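Local structure of GAF domain/HD domain protein (3EEA) at residues 15-20 and 148-153. The protein is of unknown function but may have phosphatase activity, this piece being the GAF domain of a longer GAF/HD-domain protein. Sequence-based numbering, arbitrary orientation.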
loop_
_atom_site.group_PDB
_atom_site.type_symbol
_atom_site.label_atom_id
_atom_site.label_comp_id
_atom_site.label_asym_id
_atom_site.label_seq_id
_atom_site.Cartn_x
_atom_site.Cartn_y
_atom_site.Cartn_z
ATOM N N ASP A 15 -15.688 1.499 -1.058
ATOM C CA ASP A 15 -15.591 0.077 -1.402
ATOM C C ASP A 15 -14.442 -0.200 -2.365
ATOM O O ASP A 15 -13.805 -1.233 -2.258
ATOM C CB ASP A 15 -16.928 -0.514 -1.899
ATOM C CG ASP A 15 -16.879 -2.037 -2.040
ATOM O OD1 ASP A 15 -16.407 -2.754 -1.113
ATOM O OD2 ASP A 15 -17.258 -2.532 -3.118
ATOM N N GLU A 16 -14.137 0.702 -3.293
ATOM C CA GLU A 16 -12.973 0.467 -4.168
ATOM C C GLU A 16 -11.659 0.538 -3.351
ATOM O O GLU A 16 -10.739 -0.167 -3.678
ATOM C CB GLU A 16 -12.843 1.444 -5.323
ATOM C CG GLU A 16 -13.891 1.315 -6.394
ATOM C CD GLU A 16 -13.672 0.129 -7.313
ATOM O OE1 GLU A 16 -12.505 -0.299 -7.550
ATOM O OE2 GLU A 16 -14.687 -0.329 -7.843
ATOM N N VAL A 17 -11.594 1.417 -2.360
ATOM C CA VAL A 17 -10.440 1.512 -1.452
ATOM C C VAL A 17 -10.263 0.150 -0.716
ATOM O O VAL A 17 -9.149 -0.400 -0.646
ATOM C CB VAL A 17 -10.566 2.690 -0.475
ATOM C CG1 VAL A 17 -9.400 2.714 0.552
ATOM C CG2 VAL A 17 -10.587 4.077 -1.255
ATOM N N ILE A 18 -11.364 -0.399 -0.205
ATOM C CA ILE A 18 -11.311 -1.686 0.543
ATOM C C ILE A 18 -10.970 -2.888 -0.358
ATOM O O ILE A 18 -10.220 -3.772 0.035
ATOM C CB ILE A 18 -12.636 -1.932 1.353
ATOM C CG1 ILE A 18 -12.765 -0.878 2.452
ATOM C CG2 ILE A 18 -12.648 -3.376 1.891
ATOM C CD1 ILE A 18 -11.559 -0.649 3.256
ATOM N N LYS A 19 -11.497 -2.915 -1.559
ATOM C CA LYS A 19 -11.113 -3.899 -2.588
ATOM C C LYS A 19 -9.613 -3.824 -2.892
ATOM O O LYS A 19 -8.923 -4.837 -2.940
ATOM C CB LYS A 19 -11.865 -3.667 -3.909
ATOM C CG LYS A 19 -13.287 -4.153 -3.952
ATOM C CD LYS A 19 -13.887 -4.034 -5.359
ATOM C CE LYS A 19 -13.319 -5.103 -6.317
ATOM N NZ LYS A 19 -14.379 -5.631 -7.232
ATOM N N ASP A 20 -9.117 -2.618 -3.135
ATOM C CA ASP A 20 -7.710 -2.472 -3.484
ATOM C C ASP A 20 -6.837 -2.892 -2.281
ATOM O O ASP A 20 -5.819 -3.590 -2.476
ATOM C CB ASP A 20 -7.369 -1.045 -3.892
ATOM C CG ASP A 20 -7.927 -0.654 -5.247
ATOM O OD1 ASP A 20 -8.300 -1.548 -6.062
ATOM O OD2 ASP A 20 -7.999 0.596 -5.490
ATOM N N SER A 148 -3.531 1.129 8.009
ATOM C CA SER A 148 -3.565 2.477 8.512
ATOM C C SER A 148 -3.655 3.475 7.405
ATOM O O SER A 148 -4.329 4.492 7.549
ATOM C CB SER A 148 -2.383 2.785 9.404
ATOM O OG SER A 148 -2.485 1.937 10.525
ATOM N N HIS A 149 -2.978 3.201 6.270
ATOM C CA HIS A 149 -3.137 4.034 5.114
ATOM C C HIS A 149 -4.575 4.079 4.583
ATOM O O HIS A 149 -5.104 5.167 4.256
ATOM C CB HIS A 149 -2.204 3.592 3.995
ATOM C CG HIS A 149 -0.770 3.606 4.359
ATOM N ND1 HIS A 149 0.177 2.915 3.629
ATOM C CD2 HIS A 149 -0.118 4.164 5.403
ATOM C CE1 HIS A 149 1.351 3.053 4.217
ATOM N NE2 HIS A 149 1.207 3.812 5.282
ATOM N N ALA A 150 -5.188 2.888 4.445
ATOM C CA ALA A 150 -6.544 2.760 3.957
ATOM C C ALA A 150 -7.507 3.424 4.899
ATOM O O ALA A 150 -8.459 4.119 4.440
ATOM C CB ALA A 150 -6.945 1.225 3.729
ATOM N N ALA A 151 -7.295 3.283 6.218
ATOM C CA ALA A 151 -8.161 3.895 7.194
ATOM C C ALA A 151 -8.188 5.415 7.060
ATOM O O ALA A 151 -9.263 6.029 7.147
ATOM C CB ALA A 151 -7.753 3.488 8.666
ATOM N N LEU A 152 -7.036 6.034 6.831
ATOM C CA LEU A 152 -6.959 7.482 6.716
ATOM C C LEU A 152 -7.738 7.990 5.481
ATOM O O LEU A 152 -8.531 8.982 5.528
ATOM C CB LEU A 152 -5.492 7.866 6.608
ATOM C CG LEU A 152 -5.129 9.297 6.370
ATOM C CD1 LEU A 152 -5.746 10.167 7.476
ATOM C CD2 LEU A 152 -3.528 9.312 6.441
ATOM N N VAL A 153 -7.546 7.275 4.390
ATOM C CA VAL A 153 -8.252 7.563 3.141
ATOM C C VAL A 153 -9.765 7.442 3.334
ATOM O O VAL A 153 -10.525 8.356 2.925
ATOM C CB VAL A 153 -7.801 6.646 1.978
ATOM C CG1 VAL A 153 -8.690 6.913 0.711
ATOM C CG2 VAL A 153 -6.306 6.930 1.579
#
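Val17 and Val153 both hold CG1 anti to the backbone N (chi1 175° in each), and with that rotamer the two branches of Val17 are shared out between two residues of the facing helix. This is the pairing of the first and last helices of a GAF domain, 14-28 and 137-158, which pack on one face of the antiparallel sheet. CG2 of Val17, the branch beside its own backbone N, meets CG1 of Val153 at 3.9 Å, the shortest approach between 15-20 and 148-153. The other branch, CG1, lies over Ala150, with 4.3 Å between Val17 CG1 and Ala150 CB. Between 15-20 and 148-153 the backbones come nearest at Val17 and Ala150, CA to CA 6.8 Å; the single methyl of the alanine allows that closeness. The contact is small, burying 131 Å² in all, and rests on apolar side chains, with no hydrogen bond across it.

Val154 and Met157 continue the surface that receives Val17 along the same helix. Ile18, one residue on, turns to the sheet and packs on Val36 and Phe38 of strand 33-39, Ala151 does the same for the last helix on Met114 and Val116, and Asp15 ties the start of helix 14-28 to strand 46-52 by a salt bridge to Arg50. The last helix also faces the second subunit: the His149 ring meets that of His149 of the second subunit, and Val153 packs on His156 of that other chain. In a loose approach, Val17 CG1 lies 4.2 Å from the carbonyl oxygen, Ala150 O.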